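Long-range contact in transcription factor IWS1 (Saccharomyces cerevisiae, PDB 3NFQ), which takes part in regulating transcription by RNA polymerase II and interacts with SPT5 and SPT6, represented here by its conserved central domain: residues 21-35 / 48-62. Residues are numbered along the deposited sequence; the frame is centred on the assembly and turned at random.
Sequences LKDEMNIAAQLDIDT and IAMQKVKLLPKVVSV
With CG set beside its own backbone N (chi1 -78°), D32 turns its carboxylate onto the first turn of helix 51-63, while K52, bent at chi3 and chi4, brings its ammonium group round to the same carboxylate. Q51 N gives D32 OD1 a hydrogen bond of 2.8 Å on its syn lone pair, and K52 N reaches D32 OD2 at 3.0 Å from above the carboxylate plane. On the anti lone pair of D32 OD2, K52 NZ closes a salt bridge, also 3.0 Å long, and a water that D32 OD2 accepts from is in turn held by V53 N. A buried negative charge is thus paired with the N-terminus of a helix, whose dipole would probably stabilise it further. Were D32 replaced by an alanine, the amides of Q51 and K52 would probably lose their acceptor and the ammonium of K52 its countercharge.

A second water joins K52 NZ to A29 O. Nearby, A28 CB packs 3.7 Å from Q51 CB, where the small residue permits close approach. Farther along, contacts become apolar: L55 fits as a knob among L21, E24, M25 and A28, and L21 in return among L55, K58, V59 and V62, with L21 CD2 3.8 Å from V62 CG1. M25 meets V59 tip to tip, and M25 O accepts a hydrogen bond from NE1 of W84 in helix 77-85.

The principle is that of an antiparallel helix pair, the axes of 21-35 and 51-62 running 8.6 Å apart at closest (157°), with knobs-into-holes packing at one end and the D32 carboxylate receiving the first amides of helix 51-63 at the other, joining the long helix 10-42 to the all-helical Spn1 core.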
loop_
_atom_site.group_PDB
_atom_site.type_symbol
_atom_site.label_atom_id
_atom_site.label_comp_id
_atom_site.label_asym_id
_atom_site.label_seq_id
_atom_site.Cartn_x
_atom_site.Cartn_y
_atom_site.Cartn_z
ATOM N N LEU A 21 -10.326 -7.024 -4.283
ATOM C CA LEU A 21 -8.883 -6.909 -4.114
ATOM C C LEU A 21 -8.583 -6.245 -2.771
ATOM O O LEU A 21 -7.709 -6.658 -2.031
ATOM C CB LEU A 21 -8.302 -6.098 -5.271
ATOM C CG LEU A 21 -6.798 -5.881 -5.215
ATOM C CD1 LEU A 21 -6.064 -7.213 -5.343
ATOM C CD2 LEU A 21 -6.393 -4.902 -6.315
ATOM N N LYS A 22 -9.369 -5.250 -2.440
ATOM C CA LYS A 22 -9.216 -4.560 -1.183
ATOM C C LYS A 22 -9.291 -5.576 -0.038
ATOM O O LYS A 22 -8.379 -5.684 0.777
ATOM C CB LYS A 22 -10.280 -3.495 -1.122
ATOM C CG LYS A 22 -10.257 -2.682 0.092
ATOM C CD LYS A 22 -11.210 -1.495 -0.100
ATOM C CE LYS A 22 -11.311 -0.687 1.180
ATOM N NZ LYS A 22 -12.531 0.153 1.059
ATOM N N ASP A 23 -10.335 -6.394 -0.040
ATOM C CA ASP A 23 -10.463 -7.486 0.943
ATOM C C ASP A 23 -9.342 -8.483 0.891
ATOM O O ASP A 23 -8.850 -8.904 1.918
ATOM C CB ASP A 23 -11.779 -8.288 0.740
ATOM C CG ASP A 23 -13.063 -7.451 0.963
ATOM O OD1 ASP A 23 -13.038 -6.436 1.698
ATOM O OD2 ASP A 23 -14.136 -7.871 0.407
ATOM N N GLU A 24 -8.951 -8.933 -0.301
ATOM C CA GLU A 24 -7.850 -9.856 -0.362
ATOM C C GLU A 24 -6.564 -9.274 0.214
ATOM O O GLU A 24 -5.760 -10.013 0.785
ATOM C CB GLU A 24 -7.527 -10.236 -1.802
ATOM C CG GLU A 24 -8.643 -11.034 -2.521
ATOM C CD GLU A 24 -8.664 -12.507 -2.103
ATOM O OE1 GLU A 24 -7.578 -13.034 -1.759
ATOM O OE2 GLU A 24 -9.762 -13.133 -2.118
HETATM N N MSE A 25 -6.321 -7.984 -0.044
HETATM C CA MSE A 25 -5.094 -7.366 0.490
HETATM C C MSE A 25 -5.141 -7.342 1.986
HETATM O O MSE A 25 -4.122 -7.582 2.664
HETATM C CB MSE A 25 -4.939 -5.942 -0.096
HETATM C CG MSE A 25 -4.574 -6.003 -1.527
HETATM SE SE MSE A 25 -4.285 -4.096 -2.149
HETATM C CE MSE A 25 -2.487 -3.873 -1.328
ATOM N N ASN A 26 -6.312 -7.007 2.543
ATOM C CA ASN A 26 -6.407 -6.958 4.006
ATOM C C ASN A 26 -6.252 -8.341 4.629
ATOM O O ASN A 26 -5.639 -8.474 5.677
ATOM C CB ASN A 26 -7.760 -6.363 4.495
ATOM C CG ASN A 26 -7.969 -4.950 4.054
ATOM O OD1 ASN A 26 -9.126 -4.443 4.030
ATOM N ND2 ASN A 26 -6.878 -4.282 3.680
ATOM N N ILE A 27 -6.830 -9.353 3.988
ATOM C CA ILE A 27 -6.711 -10.734 4.508
ATOM C C ILE A 27 -5.252 -11.145 4.451
ATOM O O ILE A 27 -4.701 -11.705 5.378
ATOM C CB ILE A 27 -7.556 -11.718 3.668
ATOM C CG1 ILE A 27 -9.039 -11.521 3.988
ATOM C CG2 ILE A 27 -7.091 -13.180 3.946
ATOM C CD1 ILE A 27 -10.015 -12.030 2.880
ATOM N N ALA A 28 -4.578 -10.844 3.356
ATOM C CA ALA A 28 -3.143 -11.195 3.301
ATOM C C ALA A 28 -2.313 -10.509 4.362
ATOM O O ALA A 28 -1.409 -11.107 4.977
ATOM C CB ALA A 28 -2.586 -10.892 1.919
ATOM N N ALA A 29 -2.613 -9.233 4.628
ATOM C CA ALA A 29 -1.848 -8.516 5.610
ATOM C C ALA A 29 -2.041 -9.067 7.045
ATOM O O ALA A 29 -1.069 -9.155 7.846
ATOM C CB ALA A 29 -2.207 -7.061 5.545
ATOM N N GLN A 30 -3.299 -9.387 7.368
ATOM C CA GLN A 30 -3.644 -10.010 8.662
ATOM C C GLN A 30 -3.015 -11.390 8.787
ATOM O O GLN A 30 -2.409 -11.715 9.777
ATOM C CB GLN A 30 -5.178 -10.091 8.835
ATOM C CG GLN A 30 -5.569 -10.468 10.306
ATOM C CD GLN A 30 -4.853 -9.571 11.359
ATOM O OE1 GLN A 30 -4.896 -8.341 11.277
ATOM N NE2 GLN A 30 -4.161 -10.204 12.328
ATOM N N LEU A 31 -3.120 -12.203 7.757
ATOM C CA LEU A 31 -2.415 -13.506 7.829
ATOM C C LEU A 31 -0.917 -13.375 8.085
ATOM O O LEU A 31 -0.347 -14.102 8.919
ATOM C CB LEU A 31 -2.679 -14.370 6.599
ATOM C CG LEU A 31 -4.106 -14.828 6.407
ATOM C CD1 LEU A 31 -4.268 -15.378 5.022
ATOM C CD2 LEU A 31 -4.538 -15.856 7.444
ATOM N N ASP A 32 -0.258 -12.468 7.364
ATOM C CA ASP A 32 1.172 -12.234 7.554
ATOM C C ASP A 32 1.492 -11.709 8.973
ATOM O O ASP A 32 2.469 -12.114 9.580
ATOM C CB ASP A 32 1.688 -11.256 6.473
ATOM C CG ASP A 32 1.899 -11.947 5.125
ATOM O OD1 ASP A 32 1.660 -13.176 5.089
ATOM O OD2 ASP A 32 2.292 -11.281 4.122
ATOM N N ILE A 33 0.674 -10.821 9.507
ATOM C CA ILE A 33 0.899 -10.409 10.876
ATOM C C ILE A 33 0.814 -11.638 11.850
ATOM O O ILE A 33 1.629 -11.774 12.796
ATOM C CB ILE A 33 -0.089 -9.269 11.288
ATOM C CG1 ILE A 33 0.274 -7.936 10.618
ATOM C CG2 ILE A 33 -0.070 -9.039 12.820
ATOM C CD1 ILE A 33 1.657 -7.461 10.971
ATOM N N ASP A 34 -0.167 -12.522 11.628
ATOM C CA ASP A 34 -0.296 -13.707 12.476
ATOM C C ASP A 34 0.966 -14.522 12.383
ATOM O O ASP A 34 1.495 -14.975 13.405
ATOM C CB ASP A 34 -1.511 -14.558 12.093
ATOM C CG ASP A 34 -2.850 -13.869 12.359
ATOM O OD1 ASP A 34 -2.919 -12.834 13.075
ATOM O OD2 ASP A 34 -3.865 -14.381 11.821
ATOM N N THR A 35 1.464 -14.728 11.159
ATOM C CA THR A 35 2.682 -15.509 10.972
ATOM C C THR A 35 3.921 -14.908 11.641
ATOM O O THR A 35 4.745 -15.635 12.286
ATOM C CB THR A 35 2.987 -15.707 9.499
ATOM O OG1 THR A 35 1.960 -16.478 8.894
ATOM C CG2 THR A 35 4.316 -16.379 9.277
ATOM N N ILE A 48 7.623 -18.076 7.678
ATOM C CA ILE A 48 7.848 -16.787 7.052
ATOM C C ILE A 48 6.557 -16.310 6.394
ATOM O O ILE A 48 5.864 -17.089 5.735
ATOM C CB ILE A 48 9.116 -16.809 6.097
ATOM C CG1 ILE A 48 9.611 -15.389 5.849
ATOM C CG2 ILE A 48 8.841 -17.502 4.839
ATOM C CD1 ILE A 48 11.056 -15.314 5.454
ATOM N N ALA A 49 6.261 -15.026 6.553
ATOM C CA ALA A 49 5.042 -14.435 5.991
ATOM C C ALA A 49 5.124 -14.338 4.442
ATOM O O ALA A 49 6.087 -13.834 3.854
ATOM C CB ALA A 49 4.792 -13.079 6.672
HETATM N N MSE A 50 4.179 -14.943 3.765
HETATM C CA MSE A 50 4.215 -14.925 2.320
HETATM C C MSE A 50 2.951 -14.444 1.663
HETATM O O MSE A 50 2.935 -14.373 0.449
HETATM C CB MSE A 50 4.519 -16.337 1.760
HETATM C CG MSE A 50 5.786 -16.925 2.317
HETATM SE SE MSE A 50 6.147 -18.638 1.318
HETATM C CE MSE A 50 4.431 -19.722 1.831
ATOM N N GLN A 51 1.891 -14.103 2.406
ATOM C CA GLN A 51 0.633 -13.865 1.720
ATOM C C GLN A 51 0.662 -12.603 0.844
ATOM O O GLN A 51 0.176 -12.632 -0.290
ATOM C CB GLN A 51 -0.574 -13.856 2.662
ATOM C CG GLN A 51 -0.808 -15.205 3.405
ATOM C CD GLN A 51 -0.981 -16.362 2.397
ATOM O OE1 GLN A 51 -0.097 -17.178 2.295
ATOM N NE2 GLN A 51 -2.094 -16.393 1.649
ATOM N N LYS A 52 1.144 -11.499 1.400
ATOM C CA LYS A 52 1.289 -10.268 0.608
ATOM C C LYS A 52 2.163 -10.463 -0.634
ATOM O O LYS A 52 1.756 -10.062 -1.723
ATOM C CB LYS A 52 1.865 -9.148 1.461
ATOM C CG LYS A 52 0.976 -8.768 2.611
ATOM C CD LYS A 52 1.549 -7.448 3.212
ATOM C CE LYS A 52 2.948 -7.518 3.893
ATOM N NZ LYS A 52 2.904 -8.543 5.037
ATOM N N VAL A 53 3.321 -11.095 -0.489
ATOM C CA VAL A 53 4.200 -11.286 -1.680
ATOM C C VAL A 53 3.562 -12.131 -2.722
ATOM O O VAL A 53 3.774 -11.908 -3.905
ATOM C CB VAL A 53 5.649 -11.798 -1.374
ATOM C CG1 VAL A 53 6.384 -10.831 -0.496
ATOM C CG2 VAL A 53 5.672 -13.180 -0.749
ATOM N N LYS A 54 2.738 -13.100 -2.316
ATOM C CA LYS A 54 2.050 -13.871 -3.325
ATOM C C LYS A 54 1.017 -13.071 -4.057
ATOM O O LYS A 54 0.734 -13.361 -5.206
ATOM C CB LYS A 54 1.324 -15.073 -2.716
ATOM C CG LYS A 54 2.262 -16.143 -2.226
ATOM C CD LYS A 54 1.399 -17.360 -1.823
ATOM C CE LYS A 54 2.217 -18.353 -1.050
ATOM N NZ LYS A 54 1.326 -19.324 -0.308
ATOM N N LEU A 55 0.359 -12.128 -3.353
ATOM C CA LEU A 55 -0.648 -11.301 -3.949
ATOM C C LEU A 55 -0.043 -10.081 -4.673
ATOM O O LEU A 55 -0.693 -9.493 -5.504
ATOM C CB LEU A 55 -1.654 -10.840 -2.895
ATOM C CG LEU A 55 -2.929 -10.091 -3.290
ATOM C CD1 LEU A 55 -3.818 -10.818 -4.369
ATOM C CD2 LEU A 55 -3.746 -9.835 -2.038
ATOM N N LEU A 56 1.175 -9.703 -4.350
ATOM C CA LEU A 56 1.748 -8.448 -4.885
ATOM C C LEU A 56 1.648 -8.249 -6.421
ATOM O O LEU A 56 1.272 -7.185 -6.882
ATOM C CB LEU A 56 3.176 -8.276 -4.341
ATOM C CG LEU A 56 3.936 -7.006 -4.777
ATOM C CD1 LEU A 56 3.251 -5.716 -4.186
ATOM C CD2 LEU A 56 5.382 -7.129 -4.365
ATOM N N PRO A 57 1.994 -9.272 -7.210
ATOM C CA PRO A 57 1.863 -9.171 -8.684
ATOM C C PRO A 57 0.482 -8.692 -9.146
ATOM O O PRO A 57 0.377 -7.880 -10.052
ATOM C CB PRO A 57 2.097 -10.612 -9.158
ATOM C CG PRO A 57 3.030 -11.192 -8.101
ATOM C CD PRO A 57 2.516 -10.575 -6.780
ATOM N N LYS A 58 -0.575 -9.186 -8.540
ATOM C CA LYS A 58 -1.902 -8.739 -8.871
ATOM C C LYS A 58 -2.148 -7.315 -8.454
ATOM O O LYS A 58 -2.779 -6.540 -9.193
ATOM C CB LYS A 58 -2.950 -9.640 -8.229
ATOM C CG LYS A 58 -4.321 -9.391 -8.780
ATOM C CD LYS A 58 -5.314 -10.242 -8.013
ATOM C CE LYS A 58 -6.681 -10.298 -8.682
ATOM N NZ LYS A 58 -7.513 -11.331 -7.915
ATOM N N VAL A 59 -1.637 -6.928 -7.277
ATOM C CA VAL A 59 -1.861 -5.590 -6.828
ATOM C C VAL A 59 -1.182 -4.568 -7.762
ATOM O O VAL A 59 -1.766 -3.533 -8.131
ATOM C CB VAL A 59 -1.267 -5.420 -5.410
ATOM C CG1 VAL A 59 -1.199 -3.976 -5.035
ATOM C CG2 VAL A 59 -2.069 -6.257 -4.381
ATOM N N VAL A 60 0.063 -4.847 -8.092
ATOM C CA VAL A 60 0.850 -4.013 -9.012
ATOM C C VAL A 60 0.145 -3.950 -10.373
ATOM O O VAL A 60 0.001 -2.883 -10.962
ATOM C CB VAL A 60 2.263 -4.606 -9.168
ATOM C CG1 VAL A 60 2.977 -4.018 -10.426
ATOM C CG2 VAL A 60 3.091 -4.330 -7.904
ATOM N N SER A 61 -0.276 -5.095 -10.880
ATOM C CA SER A 61 -1.015 -5.144 -12.148
ATOM C C SER A 61 -2.239 -4.225 -12.196
ATOM O O SER A 61 -2.361 -3.350 -13.063
ATOM C CB SER A 61 -1.412 -6.575 -12.442
ATOM O OG SER A 61 -2.130 -6.595 -13.658
ATOM N N VAL A 62 -3.140 -4.403 -11.243
ATOM C CA VAL A 62 -4.309 -3.548 -11.088
ATOM C C VAL A 62 -3.944 -2.094 -10.908
ATOM O O VAL A 62 -4.495 -1.230 -11.612
ATOM C CB VAL A 62 -5.251 -4.047 -9.919
ATOM C CG1 VAL A 62 -6.419 -3.096 -9.713
ATOM C CG2 VAL A 62 -5.794 -5.453 -10.213
HETATM O O HOH W 1 1.030 -7.595 7.047
HETATM O O HOH W 2 4.385 -11.454 2.381
#